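Local coordinates for protein tRNA dimethylallyltransferase (Staphylococcus epidermidis ATCC 12228, PDB 3D3Q) that probably transfers a dimethylallyl group from dimethylallyl diphosphate onto the adenine at position 37 of tRNAs that read codons beginning with uridine, at residues A[158-161]-A[167-170]; A[173-176]-A[180-183]; A[283-286]-A[291-294]. All coordinates share one frame; numbering follows the deposited sequence.

Contact 1 of 3, residues A[158-161]-A[167-170]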
loop_
_atom_site.group_PDB
_atom_site.type_symbol
_atom_site.label_atom_id
_atom_site.label_comp_id
_atom_site.label_asym_id
_atom_site.label_seq_id
_atom_site.Cartn_x
_atom_site.Cartn_y
_atom_site.Cartn_z
ATOM N N ALA A 158 18.054 13.075 -16.876
ATOM C CA ALA A 158 19.290 13.752 -16.487
ATOM C C ALA A 158 19.247 15.221 -16.896
ATOM O O ALA A 158 19.978 16.048 -16.352
ATOM C CB ALA A 158 20.492 13.062 -17.122
ATOM N N LYS A 159 18.391 15.540 -17.857
ATOM C CA LYS A 159 18.263 16.914 -18.306
ATOM C C LYS A 159 17.792 17.810 -17.151
ATOM O O LYS A 159 18.513 18.698 -16.720
ATOM C CB LYS A 159 17.285 17.009 -19.482
ATOM C CG LYS A 159 17.167 18.400 -20.099
ATOM C CD LYS A 159 16.015 18.478 -21.098
ATOM C CE LYS A 159 15.805 19.903 -21.616
ATOM N NZ LYS A 159 14.638 20.013 -22.561
ATOM N N ASP A 160 16.602 17.570 -16.624
ATOM C CA ASP A 160 16.110 18.409 -15.537
ATOM C C ASP A 160 16.685 18.101 -14.134
ATOM O O ASP A 160 16.931 19.024 -13.350
ATOM C CB ASP A 160 14.615 18.303 -15.460
ATOM C CG ASP A 160 14.188 16.903 -15.270
ATOM O OD1 ASP A 160 13.886 16.233 -16.291
ATOM O OD2 ASP A 160 14.199 16.463 -14.094
ATOM N N ILE A 161 16.865 16.827 -13.788
ATOM C CA ILE A 161 17.422 16.474 -12.484
ATOM C C ILE A 161 18.864 17.011 -12.348
ATOM O O ILE A 161 19.756 16.606 -13.093
ATOM C CB ILE A 161 17.407 14.926 -12.294
ATOM C CG1 ILE A 161 15.977 14.415 -12.312
ATOM C CG2 ILE A 161 18.059 14.531 -10.982
ATOM C CD1 ILE A 161 15.866 12.941 -12.099
ATOM N N LYS A 167 19.782 11.569 -4.994
ATOM C CA LYS A 167 18.593 10.747 -4.777
ATOM C C LYS A 167 17.787 10.528 -6.055
ATOM O O LYS A 167 17.676 9.400 -6.549
ATOM C CB LYS A 167 17.680 11.377 -3.737
ATOM C CG LYS A 167 17.509 10.519 -2.527
ATOM C CD LYS A 167 16.613 9.338 -2.766
ATOM C CE LYS A 167 16.161 8.789 -1.408
ATOM N NZ LYS A 167 15.298 7.582 -1.506
ATOM N N ARG A 168 17.212 11.602 -6.586
ATOM C CA ARG A 168 16.417 11.458 -7.784
ATOM C C ARG A 168 17.174 10.813 -8.948
ATOM O O ARG A 168 16.574 10.096 -9.747
ATOM C CB ARG A 168 15.828 12.799 -8.204
ATOM C CG ARG A 168 14.477 13.073 -7.564
ATOM C CD ARG A 168 13.709 14.142 -8.344
ATOM N NE ARG A 168 13.579 13.806 -9.770
ATOM C CZ ARG A 168 12.888 14.537 -10.645
ATOM N NH1 ARG A 168 12.266 15.645 -10.241
ATOM N NH2 ARG A 168 12.809 14.159 -11.913
ATOM N N VAL A 169 18.484 11.046 -9.031
ATOM C CA VAL A 169 19.273 10.467 -10.100
ATOM C C VAL A 169 19.360 8.959 -9.938
ATOM O O VAL A 169 19.240 8.215 -10.919
ATOM C CB VAL A 169 20.703 11.064 -10.159
ATOM C CG1 VAL A 169 21.524 10.399 -11.260
ATOM C CG2 VAL A 169 20.631 12.560 -10.426
ATOM N N LEU A 170 19.569 8.487 -8.716
ATOM C CA LEU A 170 19.639 7.038 -8.509
ATOM C C LEU A 170 18.289 6.398 -8.816
ATOM O O LEU A 170 18.223 5.369 -9.475
ATOM C CB LEU A 170 20.044 6.698 -7.066
ATOM C CG LEU A 170 21.524 6.859 -6.721
ATOM C CD1 LEU A 170 21.712 6.696 -5.209
ATOM C CD2 LEU A 170 22.353 5.851 -7.505
#
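I161 and V169 mark the closest approach of the two backbones, with their CA atoms 6.7 Å apart. Residues 158-160 are the last turn of helix 155-160, and I161 is the first residue to leave helical backbone angles. Five residues later the chain is helical again, and 167-170 lie in the first turn or so of helix 166-179. A short turn therefore brings the end of one helix against the start of the next. The contact is made mainly by side chains, with no backbone hydrogen bond between the segments.

I161 is the wedge between them. Its CB points at the second helix, and its two branches have different partners. CG2 meets V169 CG2 at 3.3 Å, methyl to methyl. The other branch, CG1 and CD1, runs across one face of the R168 guanidinium, with CG1 3.2 Å from R168 NH2 and CD1 3.4 Å from R168 NE. R168 reaches this place because its chain bends at chi3 (54°), which folds the guanidinium back across the isoleucine instead of letting it run straight out.

D160 adds charge at the exposed margin. Its OD2 is 3.5 Å from R168 NH2, a salt bridge in which the carboxylate and guanidinium planes are 50° apart. OD2 is displaced from the plane in which the guanidinium's N-H groups lie, so the pair is held by charge alone.

At the start of the second helix, N165 OD1 accepts from R168 N, while A158 and V169 both rest on L150 of helix 143-153. Two consecutive helices joined by a short connection pack end to start in an all-helical part of the enzyme, and the second segment falls in the 167-171 region that, as in relatives, probably meets substrate tRNA.

Contact 2 of 3, residues A[173-176]-A[180-183]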
loop_
_atom_site.group_PDB
_atom_site.type_symbol
_atom_site.label_atom_id
_atom_site.label_comp_id
_atom_site.label_asym_id
_atom_site.label_seq_id
_atom_site.Cartn_x
_atom_site.Cartn_y
_atom_site.Cartn_z
ATOM N N ILE A 173 18.239 5.918 -12.395
ATOM C CA ILE A 173 19.172 4.859 -12.762
ATOM C C ILE A 173 18.683 3.512 -12.228
ATOM O O ILE A 173 18.807 2.485 -12.890
ATOM C CB ILE A 173 20.562 5.163 -12.202
ATOM C CG1 ILE A 173 21.090 6.426 -12.872
ATOM C CG2 ILE A 173 21.497 3.990 -12.431
ATOM C CD1 ILE A 173 22.279 7.005 -12.189
ATOM N N GLU A 174 18.112 3.527 -11.032
ATOM C CA GLU A 174 17.581 2.319 -10.414
ATOM C C GLU A 174 16.424 1.719 -11.226
ATOM O O GLU A 174 16.384 0.510 -11.469
ATOM C CB GLU A 174 17.096 2.649 -9.008
ATOM C CG GLU A 174 16.514 1.479 -8.253
ATOM C CD GLU A 174 15.933 1.878 -6.908
ATOM O OE1 GLU A 174 15.448 0.957 -6.200
ATOM O OE2 GLU A 174 15.957 3.094 -6.570
ATOM N N TYR A 175 15.486 2.572 -11.635
ATOM C CA TYR A 175 14.314 2.172 -12.418
ATOM C C TYR A 175 14.690 1.533 -13.756
ATOM O O TYR A 175 14.170 0.478 -14.123
ATOM C CB TYR A 175 13.437 3.395 -12.674
ATOM C CG TYR A 175 12.253 3.107 -13.546
ATOM C CD1 TYR A 175 11.097 2.538 -13.021
ATOM C CD2 TYR A 175 12.293 3.390 -14.898
ATOM C CE1 TYR A 175 10.004 2.255 -13.830
ATOM C CE2 TYR A 175 11.217 3.118 -15.713
ATOM C CZ TYR A 175 10.072 2.552 -15.185
ATOM O OH TYR A 175 9.009 2.302 -16.026
ATOM N N TYR A 176 15.580 2.206 -14.482
ATOM C CA TYR A 176 16.085 1.749 -15.772
ATOM C C TYR A 176 16.694 0.357 -15.642
ATOM O O TYR A 176 16.250 -0.586 -16.282
ATOM C CB TYR A 176 17.170 2.707 -16.278
ATOM C CG TYR A 176 17.848 2.211 -17.530
ATOM C CD1 TYR A 176 17.098 1.907 -18.663
ATOM C CD2 TYR A 176 19.223 2.006 -17.578
ATOM C CE1 TYR A 176 17.694 1.409 -19.814
ATOM C CE2 TYR A 176 19.835 1.498 -18.727
ATOM C CZ TYR A 176 19.065 1.206 -19.844
ATOM O OH TYR A 176 19.630 0.721 -21.006
ATOM N N LYS A 180 14.624 -1.840 -17.481
ATOM C CA LYS A 180 15.358 -1.671 -18.730
ATOM C C LYS A 180 14.678 -0.704 -19.690
ATOM O O LYS A 180 15.021 -0.648 -20.872
ATOM C CB LYS A 180 15.529 -3.026 -19.424
ATOM C CG LYS A 180 16.968 -3.507 -19.554
ATOM C CD LYS A 180 17.764 -2.686 -20.569
ATOM C CE LYS A 180 19.218 -3.123 -20.559
ATOM N NZ LYS A 180 19.768 -2.969 -19.166
ATOM N N LYS A 181 13.704 0.048 -19.192
ATOM C CA LYS A 181 13.017 0.999 -20.046
ATOM C C LYS A 181 12.984 2.400 -19.459
ATOM O O LYS A 181 13.352 2.635 -18.298
ATOM C CB LYS A 181 11.588 0.532 -20.337
ATOM C CG LYS A 181 10.663 0.524 -19.130
ATOM C CD LYS A 181 9.309 -0.085 -19.467
ATOM C CE LYS A 181 8.421 -0.169 -18.241
ATOM N NZ LYS A 181 7.106 -0.803 -18.525
ATOM N N LEU A 182 12.534 3.316 -20.313
ATOM C CA LEU A 182 12.382 4.761 -20.068
ATOM C C LEU A 182 11.750 5.122 -18.697
ATOM O O LEU A 182 10.646 4.675 -18.386
ATOM C CB LEU A 182 11.538 5.340 -21.246
ATOM C CG LEU A 182 10.872 4.356 -22.274
ATOM C CD1 LEU A 182 9.795 5.036 -23.134
ATOM C CD2 LEU A 182 11.959 3.787 -23.182
ATOM N N LEU A 183 12.447 5.922 -17.886
ATOM C CA LEU A 183 11.928 6.327 -16.565
ATOM C C LEU A 183 11.150 7.638 -16.586
ATOM O O LEU A 183 10.100 7.786 -15.959
ATOM C CB LEU A 183 13.057 6.472 -15.547
ATOM C CG LEU A 183 12.685 7.138 -14.189
ATOM C CD1 LEU A 183 12.774 8.662 -14.294
ATOM C CD2 LEU A 183 11.292 6.713 -13.738
#
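The Y175 ring takes L183 over one face and the L182 carbonyl at its edge. L183 CD2 stands 3.6 Å above the ring plane, displaced toward the rim, in a CH-pi contact that measures 3.9 Å to the ring centroid. L183 CB is on the same side of the ring, nearest Y175 CD2. L182 O approaches Y175 CE2 at the edge, close to the ring plane, and the aliphatic chain of K181 passes the phenol end, its CE 3.4 Å from Y175 OH. Y176 turns its own edge to the K181 carbonyl, with K181 O in the plane of the ring and 3.8 Å from Y176 CD1.

Both tyrosines carry CG opposite the backbone N (chi1 176° for Y175), and consecutive helical positions send the rings to different parts of the returning chain. Y176 OH lies 3.9 Å from K180 CE, where the lysine chain, bent at chi2 and chi4, folds alongside the phenol. The ring of Y176 also meets that of F153, their planes about 35° apart.

K181 follows a different course: straight beyond CG, it runs past Y175 and ends in a salt bridge from NZ to E119 OE2. L183 also touches D154.

In the backbone, the link from K180 N to Y176 O is doubtful, too short in the model to be trusted in detail. K180 leaves the helix with positive phi (62°), and the chain doubles back along the last turns. This is a helix C-terminus with a left-handed residue at its exit, joining helix 166-179 to helix 184-192 at the protein surface.

Contact 3 of 3, residues A[283-286]-A[291-294]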
loop_
_atom_site.group_PDB
_atom_site.type_symbol
_atom_site.label_atom_id
_atom_site.label_comp_id
_atom_site.label_asym_id
_atom_site.label_seq_id
_atom_site.Cartn_x
_atom_site.Cartn_y
_atom_site.Cartn_z
ATOM N N TRP A 283 6.411 -3.073 -4.847
ATOM C CA TRP A 283 5.579 -2.449 -5.881
ATOM C C TRP A 283 5.461 -0.933 -5.698
ATOM O O TRP A 283 5.632 -0.179 -6.651
ATOM C CB TRP A 283 4.171 -3.053 -5.858
ATOM C CG TRP A 283 3.422 -2.926 -7.149
ATOM C CD1 TRP A 283 3.312 -3.873 -8.125
ATOM C CD2 TRP A 283 2.724 -1.771 -7.633
ATOM N NE1 TRP A 283 2.589 -3.383 -9.177
ATOM C CE2 TRP A 283 2.208 -2.100 -8.899
ATOM C CE3 TRP A 283 2.466 -0.502 -7.110
ATOM C CZ2 TRP A 283 1.481 -1.200 -9.668
ATOM C CZ3 TRP A 283 1.738 0.400 -7.871
ATOM C CH2 TRP A 283 1.243 0.042 -9.137
ATOM N N PHE A 284 5.155 -0.501 -4.477
ATOM C CA PHE A 284 5.005 0.915 -4.181
ATOM C C PHE A 284 6.305 1.683 -4.297
ATOM O O PHE A 284 6.323 2.903 -4.166
ATOM C CB PHE A 284 4.409 1.120 -2.783
ATOM C CG PHE A 284 2.909 1.074 -2.756
ATOM C CD1 PHE A 284 2.169 2.003 -3.471
ATOM C CD2 PHE A 284 2.236 0.086 -2.041
ATOM C CE1 PHE A 284 0.783 1.955 -3.472
ATOM C CE2 PHE A 284 0.842 0.023 -2.034
ATOM C CZ PHE A 284 0.118 0.957 -2.753
ATOM N N LYS A 285 7.405 0.991 -4.538
ATOM C CA LYS A 285 8.658 1.701 -4.669
ATOM C C LYS A 285 9.154 1.695 -6.096
ATOM O O LYS A 285 9.897 2.582 -6.495
ATOM C CB LYS A 285 9.702 1.094 -3.758
ATOM C CG LYS A 285 9.297 1.178 -2.313
ATOM C CD LYS A 285 10.464 0.866 -1.387
ATOM C CE LYS A 285 11.294 2.111 -1.054
ATOM N NZ LYS A 285 10.662 3.021 -0.047
ATOM N N ASN A 286 8.725 0.703 -6.867
ATOM C CA ASN A 286 9.132 0.574 -8.253
ATOM C C ASN A 286 8.039 0.931 -9.256
ATOM O O ASN A 286 8.144 0.594 -10.431
ATOM C CB ASN A 286 9.589 -0.861 -8.513
ATOM C CG ASN A 286 10.759 -1.268 -7.653
ATOM O OD1 ASN A 286 11.100 -2.454 -7.564
ATOM N ND2 ASN A 286 11.388 -0.288 -7.011
ATOM N N HIS A 291 5.721 9.446 -1.101
ATOM C CA HIS A 291 6.482 10.242 -0.127
ATOM C C HIS A 291 6.507 9.354 1.119
ATOM O O HIS A 291 5.596 9.382 1.938
ATOM C CB HIS A 291 5.764 11.569 0.161
ATOM C CG HIS A 291 6.553 12.521 1.010
ATOM N ND1 HIS A 291 6.846 12.274 2.334
ATOM C CD2 HIS A 291 7.077 13.737 0.729
ATOM C CE1 HIS A 291 7.513 13.298 2.837
ATOM N NE2 HIS A 291 7.666 14.199 1.883
ATOM N N TRP A 292 7.554 8.553 1.234
ATOM C CA TRP A 292 7.710 7.626 2.337
ATOM C C TRP A 292 8.065 8.256 3.678
ATOM O O TRP A 292 8.919 9.132 3.748
ATOM C CB TRP A 292 8.781 6.595 1.999
ATOM C CG TRP A 292 8.476 5.812 0.777
ATOM C CD1 TRP A 292 8.911 6.055 -0.490
ATOM C CD2 TRP A 292 7.622 4.668 0.701
ATOM N NE1 TRP A 292 8.380 5.123 -1.354
ATOM C CE2 TRP A 292 7.585 4.261 -0.649
ATOM C CE3 TRP A 292 6.887 3.944 1.648
ATOM C CZ2 TRP A 292 6.836 3.167 -1.081
ATOM C CZ3 TRP A 292 6.143 2.855 1.226
ATOM C CH2 TRP A 292 6.125 2.474 -0.133
ATOM N N LEU A 293 7.402 7.789 4.737
ATOM C CA LEU A 293 7.638 8.232 6.111
ATOM C C LEU A 293 8.233 7.021 6.787
ATOM O O LEU A 293 7.576 5.987 6.872
ATOM C CB LEU A 293 6.330 8.585 6.812
ATOM C CG LEU A 293 5.571 9.708 6.127
ATOM C CD1 LEU A 293 4.268 10.011 6.846
ATOM C CD2 LEU A 293 6.477 10.927 6.086
ATOM N N ASN A 294 9.465 7.140 7.270
ATOM C CA ASN A 294 10.141 6.018 7.930
ATOM C C ASN A 294 9.590 5.806 9.355
ATOM O O ASN A 294 9.907 6.547 10.267
ATOM C CB ASN A 294 11.653 6.290 7.944
ATOM C CG ASN A 294 12.471 5.082 8.372
ATOM O OD1 ASN A 294 13.690 5.063 8.185
ATOM N ND2 ASN A 294 11.811 4.074 8.957
#
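K285 NZ sits almost squarely over the five-membered ring of W292, 3.3 Å from its centroid and 8° off the ring normal, a cation-pi contact. NZ is also near W292 NE1, but both are donors and no bond joins them. Lower down the same lysine, CG lies 3.4 Å from W292 CZ2; bends at chi3 (88°) and chi4 (77°) then carry the ammonium back over the indole. F284 approaches the benzo end of the indole through its backbone and CB: F284 O is 3.1 Å from W292 CZ2, near the ring plane, and F284 CB is 3.4 Å from W292 CH2.

Here the C-terminal part of helix 262-286 meets strand 291-294, an outermost strand of the parallel sheet in this P-loop NTPase-related fold. Strand 197-204 flanks it, pairing through backbone hydrogen bonds of H291 and L293.

That neighbour also supplies E204, whose OE2 forms a salt bridge with K285 NZ and whose side chain touches W292. F284 packs on I109 of helix 106-113, its side chain about 6 Å from that of T105, which probably contacts substrate tRNA. The W292 side chain lies about 6 Å from G14 of the predicted ATP-binding loop, near it without touching.

In the fold
Contacts 1 and 2 follow one another along helix 166-179, holding its beginning and its end, with centres about 12 Å apart. Both lie well out from the middle of the chain, contact 2 at the surface and contact 1 partly buried. Contact 3 is also partly buried but far more central, its centre about 9 Å from the centre of the chain, and joins a helix to the sheet rather than parts of the helical region. The chemistry changes accordingly: an ion pair beside aliphatic packing in contact 1, tyrosines against a returning loop in contact 2, and an ammonium over an indole in contact 3. The Y175 ring packs loosely against backbone N286 O where contacts 2 and 3 meet.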